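Local coordinates for protein L-cysteine S-thiosulfotransferase subunit SoxA (Paracoccus denitrificans, PDB 2C1D) that forms part of a periplasmic cytochrome complex that starts sulfur oxidation by joining thiosulfate to a cysteine of the sulfur carrier SoxYZ, at residues V16-K21 with Q144-A149; V150-D155 with L244-A249; V3-V8 with L49-F54; L140-S145 with L255-V260. One frame throughout, in Å; residues are numbered along the deposited sequence.

Contact 1. Residues V16-K21 with Q144-A149; sequences VEIVTK and QSRGMA
Val16 and Ile18 meet the turn that carries Arg146 and Gly147, and the close packing is concentrated on one carbon of the arginine. Arg146 CG lies 4.0 Å from Ile18 CD1 and 4.1 Å from Val16 CG2, so two methyls of the strand bear on the same methylene. With its CG anti to the backbone N (chi1 177°), Arg146 lays its first carbons across the end of Val16 at about a right angle, then bends at chi3 (70°), where NE leaves the line of the chain. Val16 CG1 stands obliquely to the guanidinium, whose NH2 makes its salt bridge with Asp53.

The backbone closes in at Gly147. It is the third residue of a type II turn from Ser145 to Met148, fastened by Met148 N to Ser145 O at 2.9 Å. Its positive phi (87°) suits glycine: a beta carbon would jam against the preceding carbonyl and press on Val16 CG2. With only hydrogens there, Gly147 CA can sit 3.9 Å from Glu17 O, and Ile18 CD1 reaches Gly147 N at 4.0 Å.

The other side is loose. Glu17 is exposed, its CB pointing away from the turn, and no hydrogen bond passes directly between the two segments. Strand 16-22 is the middle strand of a three-stranded antiparallel sheet, bonded to strand 7-9 through Ile18 and Leu7 and to strand 35-36 on its other edge, while the turn leaves helix 132-143 and pairs through Gly147 with Val257.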
loop_
_atom_site.group_PDB
_atom_site.type_symbol
_atom_site.label_atom_id
_atom_site.label_comp_id
_atom_site.label_asym_id
_atom_site.label_seq_id
_atom_site.Cartn_x
_atom_site.Cartn_y
_atom_site.Cartn_z
ATOM N N VAL A 16 23.101 -11.859 -11.039
ATOM C CA VAL A 16 21.742 -12.254 -11.417
ATOM C C VAL A 16 20.910 -11.049 -11.841
ATOM O O VAL A 16 20.716 -10.080 -11.098
ATOM C CB VAL A 16 21.041 -13.295 -10.439
ATOM C CG1 VAL A 16 21.802 -13.506 -9.154
ATOM C CG2 VAL A 16 19.563 -12.984 -10.204
ATOM N N GLU A 17 20.482 -11.127 -13.093
ATOM C CA GLU A 17 19.646 -10.133 -13.693
ATOM C C GLU A 17 18.243 -10.224 -13.095
ATOM O O GLU A 17 17.698 -11.316 -12.928
ATOM C CB GLU A 17 19.595 -10.346 -15.208
ATOM C CG GLU A 17 20.966 -10.286 -15.898
ATOM C CD GLU A 17 20.861 -10.399 -17.413
ATOM O OE1 GLU A 17 19.726 -10.599 -17.939
ATOM O OE2 GLU A 17 21.919 -10.284 -18.085
ATOM N N ILE A 18 17.704 -9.055 -12.772
ATOM C CA ILE A 18 16.344 -8.879 -12.317
ATOM C C ILE A 18 15.580 -8.056 -13.383
ATOM O O ILE A 18 15.977 -6.932 -13.715
ATOM C CB ILE A 18 16.336 -8.149 -10.954
ATOM C CG1 ILE A 18 17.226 -8.872 -9.926
ATOM C CG2 ILE A 18 14.898 -7.990 -10.435
ATOM C CD1 ILE A 18 16.870 -10.351 -9.630
ATOM N N VAL A 19 14.506 -8.630 -13.929
ATOM C CA VAL A 19 13.583 -7.875 -14.786
ATOM C C VAL A 19 12.758 -6.969 -13.880
ATOM O O VAL A 19 11.948 -7.451 -13.074
ATOM C CB VAL A 19 12.646 -8.810 -15.631
ATOM C CG1 VAL A 19 11.603 -7.990 -16.432
ATOM C CG2 VAL A 19 13.455 -9.670 -16.602
ATOM N N THR A 20 12.973 -5.670 -13.989
ATOM C CA THR A 20 12.243 -4.672 -13.197
ATOM C C THR A 20 11.245 -3.827 -14.004
ATOM O O THR A 20 10.595 -2.931 -13.449
ATOM C CB THR A 20 13.238 -3.721 -12.536
ATOM O OG1 THR A 20 14.118 -3.148 -13.522
ATOM C CG2 THR A 20 14.158 -4.464 -11.579
ATOM N N LYS A 21 11.166 -4.088 -15.304
ATOM C CA LYS A 21 10.310 -3.330 -16.220
ATOM C C LYS A 21 9.973 -4.270 -17.374
ATOM O O LYS A 21 10.850 -4.925 -17.953
ATOM C CB LYS A 21 11.026 -2.050 -16.687
ATOM C CG LYS A 21 10.519 -1.441 -18.004
ATOM C CD LYS A 21 11.401 -0.256 -18.459
ATOM C CE LYS A 21 10.716 0.545 -19.605
ATOM N NZ LYS A 21 11.683 1.345 -20.416
ATOM N N GLN A 144 15.137 -18.645 -3.237
ATOM C CA GLN A 144 15.280 -19.832 -4.077
ATOM C C GLN A 144 14.582 -19.670 -5.442
ATOM O O GLN A 144 14.703 -20.528 -6.312
ATOM C CB GLN A 144 14.780 -21.067 -3.324
ATOM C CG GLN A 144 15.302 -21.207 -1.850
ATOM C CD GLN A 144 16.806 -21.039 -1.696
ATOM O OE1 GLN A 144 17.288 -20.305 -0.813
ATOM N NE2 GLN A 144 17.544 -21.719 -2.519
ATOM N N SER A 145 13.890 -18.559 -5.640
ATOM C CA SER A 145 13.324 -18.225 -6.936
ATOM C C SER A 145 13.860 -16.899 -7.490
ATOM O O SER A 145 13.361 -16.379 -8.486
ATOM C CB SER A 145 11.803 -18.140 -6.818
ATOM O OG SER A 145 11.230 -19.401 -6.584
ATOM N N ARG A 146 14.870 -16.326 -6.861
ATOM C CA ARG A 146 15.373 -15.021 -7.340
ATOM C C ARG A 146 15.809 -15.072 -8.806
ATOM O O ARG A 146 16.504 -16.017 -9.251
ATOM C CB ARG A 146 16.494 -14.502 -6.433
ATOM C CG ARG A 146 17.134 -13.191 -6.881
ATOM C CD ARG A 146 17.979 -12.541 -5.838
ATOM N NE ARG A 146 19.212 -13.287 -5.575
ATOM C CZ ARG A 146 20.154 -12.879 -4.712
ATOM N NH1 ARG A 146 19.992 -11.757 -4.032
ATOM N NH2 ARG A 146 21.267 -13.598 -4.534
ATOM N N GLY A 147 15.369 -14.071 -9.568
ATOM C CA GLY A 147 15.617 -14.020 -10.995
ATOM C C GLY A 147 14.611 -14.726 -11.882
ATOM O O GLY A 147 14.580 -14.497 -13.110
ATOM N N MET A 148 13.799 -15.607 -11.291
ATOM C CA MET A 148 12.741 -16.255 -12.025
ATOM C C MET A 148 11.589 -15.302 -12.218
ATOM O O MET A 148 11.316 -14.441 -11.361
ATOM C CB MET A 148 12.279 -17.501 -11.296
ATOM C CG MET A 148 13.382 -18.561 -11.209
ATOM S SD MET A 148 12.797 -19.971 -10.286
ATOM C CE MET A 148 14.216 -20.911 -10.117
ATOM N N ALA A 149 10.915 -15.439 -13.353
ATOM C CA ALA A 149 9.764 -14.617 -13.629
ATOM C C ALA A 149 8.598 -15.015 -12.722
ATOM O O ALA A 149 8.271 -16.201 -12.595
ATOM C CB ALA A 149 9.352 -14.769 -15.073
#

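Contact 2. Residues V150-D155 with L244-A249; sequences VNVKID and LELYVA
Val152 does most of the touching, one methyl to each of two helix residues a turn apart. Its chi1 of -13° nearly eclipses CG1 with the backbone N, a torsion valine normally avoids. In this pose CG1 meets Ala249 CB at 3.8 Å and CG2 meets Leu246 CD1 at 3.9 Å. Leu246 has CG anti to its backbone N (chi1 172°), and its CD1 also comes within 3.9 Å of Lys153 O. Val150 adds CG1, placed 3.6 Å from Ala249 O. An alanine in place of Val152 would probably open a gap beside Ala249 CB and leave Leu246 CD1 freer to shift.

Helix 239-251 belongs to the second cytochrome c domain, and the connection from helix 132-143 to helix 159-170 runs along it here. On the outer side Lys153, extended as far as CE, turns NZ at chi4 toward Asp155; the salt bridge runs from Lys153 NZ to Asp155 OD2, 2.8 Å, with NZ above the carboxylate plane. No hydrogen bond crosses the interface. Methyls meet methyls or carbonyl oxygens, which implies that these two segments fit by shape, while directed bonds are made just beyond, to Asn253, Gly254 and Leu255.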
loop_
_atom_site.group_PDB
_atom_site.type_symbol
_atom_site.label_atom_id
_atom_site.label_comp_id
_atom_site.label_asym_id
_atom_site.label_seq_id
_atom_site.Cartn_x
_atom_site.Cartn_y
_atom_site.Cartn_z
ATOM N N VAL A 150 8.024 -14.026 -12.056
ATOM C CA VAL A 150 6.723 -14.167 -11.404
ATOM C C VAL A 150 5.769 -14.688 -12.459
ATOM O O VAL A 150 5.682 -14.163 -13.577
ATOM C CB VAL A 150 6.195 -12.801 -10.859
ATOM C CG1 VAL A 150 4.730 -12.900 -10.401
ATOM C CG2 VAL A 150 7.069 -12.283 -9.734
ATOM N N ASN A 151 5.070 -15.738 -12.097
ATOM C CA ASN A 151 4.187 -16.432 -12.999
ATOM C C ASN A 151 3.087 -17.068 -12.176
ATOM O O ASN A 151 3.041 -18.272 -11.982
ATOM C CB ASN A 151 4.960 -17.514 -13.765
ATOM C CG ASN A 151 4.109 -18.213 -14.801
ATOM O OD1 ASN A 151 3.125 -17.660 -15.281
ATOM N ND2 ASN A 151 4.472 -19.439 -15.133
ATOM N N VAL A 152 2.184 -16.251 -11.692
ATOM C CA VAL A 152 1.067 -16.799 -10.951
ATOM C C VAL A 152 -0.128 -17.029 -11.875
ATOM O O VAL A 152 -0.506 -16.177 -12.706
ATOM C CB VAL A 152 0.709 -16.020 -9.633
ATOM C CG1 VAL A 152 1.782 -15.047 -9.225
ATOM C CG2 VAL A 152 -0.661 -15.427 -9.644
ATOM N N LYS A 153 -0.689 -18.213 -11.710
ATOM C CA LYS A 153 -1.861 -18.675 -12.422
ATOM C C LYS A 153 -3.131 -17.976 -11.906
ATOM O O LYS A 153 -3.361 -17.879 -10.717
ATOM C CB LYS A 153 -1.954 -20.202 -12.264
ATOM C CG LYS A 153 -3.155 -20.889 -12.954
ATOM C CD LYS A 153 -3.047 -22.429 -12.794
ATOM C CE LYS A 153 -4.080 -23.200 -13.617
ATOM N NZ LYS A 153 -5.418 -22.678 -13.408
ATOM N N ILE A 154 -3.937 -17.463 -12.822
ATOM C CA ILE A 154 -5.149 -16.740 -12.450
ATOM C C ILE A 154 -6.453 -17.335 -12.971
ATOM O O ILE A 154 -7.525 -16.802 -12.648
ATOM C CB ILE A 154 -5.053 -15.282 -12.889
ATOM C CG1 ILE A 154 -5.114 -15.156 -14.418
ATOM C CG2 ILE A 154 -3.802 -14.666 -12.329
ATOM C CD1 ILE A 154 -5.066 -13.748 -14.865
ATOM N N ASP A 155 -6.365 -18.409 -13.755
ATOM C CA ASP A 155 -7.548 -19.057 -14.337
ATOM C C ASP A 155 -7.837 -20.391 -13.661
ATOM O O ASP A 155 -7.214 -20.750 -12.675
ATOM C CB ASP A 155 -7.388 -19.228 -15.850
ATOM C CG ASP A 155 -6.284 -20.200 -16.227
ATOM O OD1 ASP A 155 -6.202 -20.487 -17.438
ATOM O OD2 ASP A 155 -5.463 -20.720 -15.408
ATOM N N LEU A 244 -6.258 -11.257 -1.952
ATOM C CA LEU A 244 -5.604 -10.035 -2.378
ATOM C C LEU A 244 -4.156 -10.324 -2.778
ATOM O O LEU A 244 -3.690 -9.796 -3.759
ATOM C CB LEU A 244 -5.631 -8.997 -1.235
ATOM C CG LEU A 244 -5.075 -7.613 -1.510
ATOM C CD1 LEU A 244 -5.766 -6.952 -2.712
ATOM C CD2 LEU A 244 -5.203 -6.727 -0.247
ATOM N N GLU A 245 -3.447 -11.145 -2.002
ATOM C CA GLU A 245 -2.058 -11.478 -2.336
ATOM C C GLU A 245 -1.959 -12.199 -3.687
ATOM O O GLU A 245 -1.018 -11.969 -4.460
ATOM C CB GLU A 245 -1.350 -12.298 -1.219
ATOM C CG GLU A 245 0.132 -12.500 -1.514
ATOM C CD GLU A 245 0.950 -13.095 -0.376
ATOM O OE1 GLU A 245 1.899 -13.870 -0.662
ATOM O OE2 GLU A 245 0.680 -12.782 0.790
ATOM N N LEU A 246 -2.927 -13.056 -3.979
ATOM C CA LEU A 246 -3.005 -13.742 -5.279
ATOM C C LEU A 246 -3.213 -12.747 -6.404
ATOM O O LEU A 246 -2.514 -12.785 -7.424
ATOM C CB LEU A 246 -4.157 -14.765 -5.290
ATOM C CG LEU A 246 -4.528 -15.458 -6.615
ATOM C CD1 LEU A 246 -3.410 -16.394 -7.127
ATOM C CD2 LEU A 246 -5.827 -16.229 -6.453
ATOM N N TYR A 247 -4.157 -11.844 -6.198
ATOM C CA TYR A 247 -4.480 -10.866 -7.205
ATOM C C TYR A 247 -3.300 -9.893 -7.439
ATOM O O TYR A 247 -2.917 -9.644 -8.579
ATOM C CB TYR A 247 -5.765 -10.116 -6.859
ATOM C CG TYR A 247 -6.051 -9.081 -7.879
ATOM C CD1 TYR A 247 -6.525 -9.441 -9.138
ATOM C CD2 TYR A 247 -5.800 -7.743 -7.623
ATOM C CE1 TYR A 247 -6.765 -8.476 -10.116
ATOM C CE2 TYR A 247 -6.014 -6.787 -8.593
ATOM C CZ TYR A 247 -6.498 -7.163 -9.839
ATOM O OH TYR A 247 -6.695 -6.193 -10.802
ATOM N N VAL A 248 -2.724 -9.367 -6.363
ATOM C CA VAL A 248 -1.660 -8.358 -6.471
ATOM C C VAL A 248 -0.393 -9.004 -7.037
ATOM O O VAL A 248 0.258 -8.426 -7.890
ATOM C CB VAL A 248 -1.391 -7.644 -5.129
ATOM C CG1 VAL A 248 -0.240 -6.627 -5.236
ATOM C CG2 VAL A 248 -2.634 -6.902 -4.677
ATOM N N ALA A 249 -0.070 -10.218 -6.606
ATOM C CA ALA A 249 1.036 -10.953 -7.200
ATOM C C ALA A 249 0.963 -11.015 -8.737
ATOM O O ALA A 249 1.964 -10.829 -9.423
ATOM C CB ALA A 249 1.111 -12.372 -6.629
#

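Contact 3. Residues V3-V8 with L49-F54; sequences VEDGLV and LERDDF
Arg51 and Asp5 reach toward each other tip to tip in a salt bridge that ties the run into edge strand 7-9 of the N-terminal antiparallel sheet to the loop of a zinc site. Both carboxylate oxygens share one nitrogen: Arg51 NH2 is 2.9 Å from Asp5 OD1 and 3.1 Å from OD2, the latter bond being the straighter (159°). The acceptors lie near the guanidinium plane, yet the nitrogen stands above the carboxylate plane, the two planes being 37° apart. Gly6 N donates to OD1 from that same face at 2.7 Å. Further charges surround the pair, since Asp48 takes Arg51 NH1 and Arg47 takes Asp5 OD2, a network likely to keep the guanidinium from turning.

Water 1 extends the grip along the strand. It accepts from Arg51 NE and from Val8 N and donates to Gly6 O, which also receives a weak bond from Arg51 NH2. Next in the chain, Asp52 is a zinc ligand together with Asp55, and the side chain of Arg51 lies about 7 Å from the metal.

Beyond the polar cluster, Leu7 supplies the packing. Its CD1 sits 3.9 Å from Arg51 CA. Glu50, extended beyond CG and salt-bridged through OE2 to Arg263, crosses Leu7 at about a right angle, its OE1 3.8 Å from Leu7 CD2.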
loop_
_atom_site.group_PDB
_atom_site.type_symbol
_atom_site.label_atom_id
_atom_site.label_comp_id
_atom_site.label_asym_id
_atom_site.label_seq_id
_atom_site.Cartn_x
_atom_site.Cartn_y
_atom_site.Cartn_z
ATOM N N VAL A 3 12.339 5.762 -12.706
ATOM C CA VAL A 3 13.686 6.064 -13.185
ATOM C C VAL A 3 14.114 5.100 -14.310
ATOM O O VAL A 3 13.698 3.946 -14.353
ATOM C CB VAL A 3 14.708 6.041 -12.011
ATOM C CG1 VAL A 3 15.056 4.594 -11.587
ATOM C CG2 VAL A 3 15.969 6.825 -12.362
ATOM N N GLU A 4 14.907 5.600 -15.246
ATOM C CA GLU A 4 15.595 4.750 -16.199
ATOM C C GLU A 4 16.806 4.171 -15.446
ATOM O O GLU A 4 17.708 4.918 -15.050
ATOM C CB GLU A 4 16.019 5.582 -17.421
ATOM C CG GLU A 4 16.765 4.816 -18.522
ATOM C CD GLU A 4 15.848 4.228 -19.584
ATOM O OE1 GLU A 4 15.751 4.829 -20.693
ATOM O OE2 GLU A 4 15.242 3.154 -19.317
ATOM N N ASP A 5 16.782 2.855 -15.199
ATOM C CA ASP A 5 17.901 2.127 -14.554
ATOM C C ASP A 5 17.751 0.617 -14.797
ATOM O O ASP A 5 16.719 0.157 -15.281
ATOM C CB ASP A 5 17.964 2.442 -13.050
ATOM C CG ASP A 5 19.360 2.277 -12.441
ATOM O OD1 ASP A 5 20.253 1.633 -13.027
ATOM O OD2 ASP A 5 19.650 2.752 -11.328
ATOM N N GLY A 6 18.803 -0.147 -14.518
ATOM C CA GLY A 6 18.757 -1.597 -14.618
ATOM C C GLY A 6 19.337 -2.238 -13.369
ATOM O O GLY A 6 20.242 -1.679 -12.752
ATOM N N LEU A 7 18.807 -3.402 -12.999
ATOM C CA LEU A 7 19.206 -4.091 -11.778
ATOM C C LEU A 7 19.813 -5.466 -12.074
ATOM O O LEU A 7 19.145 -6.374 -12.570
ATOM C CB LEU A 7 18.011 -4.214 -10.806
ATOM C CG LEU A 7 18.234 -5.005 -9.510
ATOM C CD1 LEU A 7 19.481 -4.534 -8.751
ATOM C CD2 LEU A 7 16.995 -4.910 -8.610
ATOM N N VAL A 8 21.089 -5.600 -11.734
ATOM C CA VAL A 8 21.836 -6.839 -11.837
ATOM C C VAL A 8 22.520 -6.959 -10.486
ATOM O O VAL A 8 23.321 -6.113 -10.108
ATOM C CB VAL A 8 22.876 -6.780 -12.976
ATOM C CG1 VAL A 8 23.615 -8.092 -13.097
ATOM C CG2 VAL A 8 22.190 -6.465 -14.307
ATOM N N LEU A 49 21.242 -0.347 -2.476
ATOM C CA LEU A 49 21.201 -1.379 -1.435
ATOM C C LEU A 49 20.751 -2.751 -1.929
ATOM O O LEU A 49 21.020 -3.748 -1.290
ATOM C CB LEU A 49 20.299 -0.955 -0.297
ATOM C CG LEU A 49 20.804 0.291 0.418
ATOM C CD1 LEU A 49 19.795 0.669 1.445
ATOM C CD2 LEU A 49 22.174 0.031 1.044
ATOM N N GLU A 50 20.061 -2.806 -3.052
ATOM C CA GLU A 50 19.594 -4.094 -3.576
ATOM C C GLU A 50 20.553 -4.664 -4.624
ATOM O O GLU A 50 20.402 -5.834 -5.024
ATOM C CB GLU A 50 18.186 -3.939 -4.153
ATOM C CG GLU A 50 17.496 -5.248 -4.438
ATOM C CD GLU A 50 15.993 -5.117 -4.660
ATOM O OE1 GLU A 50 15.437 -6.012 -5.334
ATOM O OE2 GLU A 50 15.358 -4.150 -4.164
ATOM N N ARG A 51 21.512 -3.835 -5.081
ATOM C CA ARG A 51 22.406 -4.184 -6.201
ATOM C C ARG A 51 23.444 -5.230 -5.889
ATOM O O ARG A 51 24.024 -5.791 -6.814
ATOM C CB ARG A 51 23.207 -2.992 -6.716
ATOM C CG ARG A 51 22.381 -1.938 -7.301
ATOM C CD ARG A 51 23.172 -0.755 -7.868
ATOM N NE ARG A 51 22.592 -0.606 -9.174
ATOM C CZ ARG A 51 21.812 0.344 -9.587
ATOM N NH1 ARG A 51 21.577 1.439 -8.897
ATOM N NH2 ARG A 51 21.323 0.208 -10.795
ATOM N N ASP A 52 23.735 -5.442 -4.614
ATOM C CA ASP A 52 24.566 -6.569 -4.256
ATOM C C ASP A 52 24.330 -7.097 -2.859
ATOM O O ASP A 52 24.051 -6.359 -1.913
ATOM C CB ASP A 52 26.031 -6.236 -4.445
ATOM C CG ASP A 52 26.495 -5.253 -3.475
ATOM O OD1 ASP A 52 26.157 -4.066 -3.655
ATOM O OD2 ASP A 52 27.154 -5.605 -2.473
ATOM N N ASP A 53 24.475 -8.408 -2.739
ATOM C CA ASP A 53 24.134 -9.107 -1.523
ATOM C C ASP A 53 24.942 -8.675 -0.331
ATOM O O ASP A 53 24.443 -8.742 0.788
ATOM C CB ASP A 53 24.307 -10.606 -1.735
ATOM C CG ASP A 53 23.253 -11.185 -2.683
ATOM O OD1 ASP A 53 22.282 -10.476 -3.021
ATOM O OD2 ASP A 53 23.335 -12.332 -3.142
ATOM N N PHE A 54 26.192 -8.256 -0.546
ATOM C CA PHE A 54 27.026 -7.804 0.572
ATOM C C PHE A 54 26.378 -6.611 1.298
ATOM O O PHE A 54 26.409 -6.542 2.530
ATOM C CB PHE A 54 28.457 -7.483 0.091
ATOM C CG PHE A 54 29.438 -7.203 1.204
ATOM C CD1 PHE A 54 30.142 -8.243 1.814
ATOM C CD2 PHE A 54 29.675 -5.902 1.629
ATOM C CE1 PHE A 54 31.065 -7.979 2.847
ATOM C CE2 PHE A 54 30.591 -5.633 2.649
ATOM C CZ PHE A 54 31.285 -6.672 3.259
HETATM O O HOH W 1 22.569 -3.054 -11.177
#

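Contact 4. Residues L140-S145 with L255-V260; sequences LISLQS and LSVEGV
Ser142 donates its hydroxyl to Gly259 O, the one hydrogen bond between these segments, at 2.7 Å from OG to O. The approach is well directed: OG lies in the carbonyl plane, on a lone pair, with a C=O...OG angle of 126°. The hydroxyl gets there by standing anti to the backbone N (chi1 179°), and it has a second, weak link to Phe205 O. An alanine in place of Ser142 would probably leave the buried Gly259 O without this donor and the two segments without a hydrogen bond between them.

Val257 has the most surface covered. It points at the helix end, and the touching is to backbone oxygens: CB is 3.4 Å from Ser145 O, and CG1, anti to the backbone N, is 3.8 Å from Ser142 O. That same Ser142 O accepts from Ser145 N as the chain leaves the helix.

Helix 132-143 is part of the first cytochrome c domain, while the loop follows helix 239-251 of the second, so the contact joins the two domains near the C-terminal end of the chain. Helix 59-70 also lies alongside, with Val62 touching both Leu143 and Val260.

Gly259 makes the close backbone approach possible. Its CA comes within 4.2 Å of Leu143 CA; at its positive phi (92°) a beta carbon would collide with the carbonyl of Glu258 and sit only 3.3 Å from Leu143 CD1.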
loop_
_atom_site.group_PDB
_atom_site.type_symbol
_atom_site.label_atom_id
_atom_site.label_comp_id
_atom_site.label_asym_id
_atom_site.label_seq_id
_atom_site.Cartn_x
_atom_site.Cartn_y
_atom_site.Cartn_z
ATOM N N LEU A 140 14.249 -16.741 3.139
ATOM C CA LEU A 140 15.043 -17.868 2.627
ATOM C C LEU A 140 14.384 -18.551 1.438
ATOM O O LEU A 140 15.023 -18.780 0.403
ATOM C CB LEU A 140 15.297 -18.906 3.731
ATOM C CG LEU A 140 16.091 -20.157 3.347
ATOM C CD1 LEU A 140 17.529 -19.804 2.958
ATOM C CD2 LEU A 140 16.045 -21.204 4.482
ATOM N N ILE A 141 13.088 -18.830 1.555
ATOM C CA ILE A 141 12.391 -19.516 0.461
ATOM C C ILE A 141 12.323 -18.630 -0.767
ATOM O O ILE A 141 12.530 -19.088 -1.903
ATOM C CB ILE A 141 10.977 -20.010 0.922
ATOM C CG1 ILE A 141 11.149 -21.145 1.929
ATOM C CG2 ILE A 141 10.136 -20.438 -0.288
ATOM C CD1 ILE A 141 9.908 -21.440 2.764
ATOM N N SER A 142 12.053 -17.349 -0.556
ATOM C CA SER A 142 11.885 -16.411 -1.677
ATOM C C SER A 142 13.168 -16.330 -2.481
ATOM O O SER A 142 13.140 -16.296 -3.717
ATOM C CB SER A 142 11.442 -15.019 -1.204
ATOM O OG SER A 142 11.303 -14.130 -2.317
ATOM N N LEU A 143 14.306 -16.388 -1.796
ATOM C CA LEU A 143 15.605 -16.367 -2.481
ATOM C C LEU A 143 15.822 -17.528 -3.459
ATOM O O LEU A 143 16.602 -17.421 -4.389
ATOM C CB LEU A 143 16.749 -16.382 -1.459
ATOM C CG LEU A 143 18.166 -16.050 -1.992
ATOM C CD1 LEU A 143 18.268 -14.772 -2.789
ATOM C CD2 LEU A 143 19.182 -15.968 -0.870
ATOM N N GLN A 144 15.137 -18.645 -3.237
ATOM C CA GLN A 144 15.280 -19.832 -4.077
ATOM C C GLN A 144 14.582 -19.670 -5.442
ATOM O O GLN A 144 14.703 -20.528 -6.312
ATOM C CB GLN A 144 14.780 -21.067 -3.324
ATOM C CG GLN A 144 15.302 -21.207 -1.850
ATOM C CD GLN A 144 16.806 -21.039 -1.696
ATOM O OE1 GLN A 144 17.288 -20.305 -0.813
ATOM N NE2 GLN A 144 17.544 -21.719 -2.519
ATOM N N SER A 145 13.890 -18.559 -5.640
ATOM C CA SER A 145 13.324 -18.225 -6.936
ATOM C C SER A 145 13.860 -16.899 -7.490
ATOM O O SER A 145 13.361 -16.379 -8.486
ATOM C CB SER A 145 11.803 -18.140 -6.818
ATOM O OG SER A 145 11.230 -19.401 -6.584
ATOM N N LEU A 255 7.573 -9.693 -14.211
ATOM C CA LEU A 255 8.684 -9.169 -13.419
ATOM C C LEU A 255 9.395 -10.334 -12.730
ATOM O O LEU A 255 8.781 -11.377 -12.462
ATOM C CB LEU A 255 8.188 -8.167 -12.372
ATOM C CG LEU A 255 7.576 -6.871 -12.900
ATOM C CD1 LEU A 255 6.791 -6.183 -11.808
ATOM C CD2 LEU A 255 8.643 -5.939 -13.459
ATOM N N SER A 256 10.675 -10.166 -12.423
ATOM C CA SER A 256 11.394 -11.169 -11.671
ATOM C C SER A 256 11.071 -11.128 -10.175
ATOM O O SER A 256 10.839 -10.078 -9.546
ATOM C CB SER A 256 12.923 -11.032 -11.822
ATOM O OG SER A 256 13.352 -11.083 -13.176
ATOM N N VAL A 257 11.125 -12.297 -9.586
ATOM C CA VAL A 257 11.237 -12.405 -8.161
ATOM C C VAL A 257 12.559 -11.734 -7.765
ATOM O O VAL A 257 13.620 -12.164 -8.202
ATOM C CB VAL A 257 11.241 -13.876 -7.736
ATOM C CG1 VAL A 257 11.490 -13.989 -6.277
ATOM C CG2 VAL A 257 9.906 -14.527 -8.061
ATOM N N GLU A 258 12.499 -10.711 -6.923
ATOM C CA GLU A 258 13.715 -10.019 -6.475
ATOM C C GLU A 258 14.482 -10.803 -5.406
ATOM O O GLU A 258 15.689 -10.588 -5.237
ATOM C CB GLU A 258 13.384 -8.586 -6.028
ATOM C CG GLU A 258 12.882 -7.766 -7.220
ATOM C CD GLU A 258 12.514 -6.320 -6.938
ATOM O OE1 GLU A 258 13.018 -5.692 -5.983
ATOM O OE2 GLU A 258 11.722 -5.773 -7.739
ATOM N N GLY A 259 13.804 -11.741 -4.746
ATOM C CA GLY A 259 14.350 -12.481 -3.616
ATOM C C GLY A 259 13.984 -11.773 -2.342
ATOM O O GLY A 259 12.942 -12.033 -1.767
ATOM N N VAL A 260 14.849 -10.867 -1.898
ATOM C CA VAL A 260 14.525 -9.967 -0.797
ATOM C C VAL A 260 14.900 -8.553 -1.207
ATOM O O VAL A 260 16.068 -8.261 -1.482
ATOM C CB VAL A 260 15.230 -10.332 0.558
ATOM C CG1 VAL A 260 14.535 -11.494 1.252
ATOM C CG2 VAL A 260 16.735 -10.599 0.378
#

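How the contacts relate
Contacts 1 and 4 lie close together, centres about 7 Å apart, sharing Gln144 and Ser145 and tied by a probable backbone hydrogen bond, Val257 N to Met148 O, 2.8 Å. Contact 3, its centre about 11 Å from that of contact 1, joins it through the sheet and through Arg146 NH2 to Asp53 OD2 (2.8 Å), beside the zinc ligand Asp52. Contact 2 continues the chain of contact 1 and meets contact 4 where Val150 N lies 2.8 Å from Leu255 O. The carboxylates of Glu50 and Glu258, of contacts 3 and 4, approach closely. The side chain of Glu50 is about 8 Å from a heme c; those of Ala249 and Ser145 are each about 10 Å from a heme c.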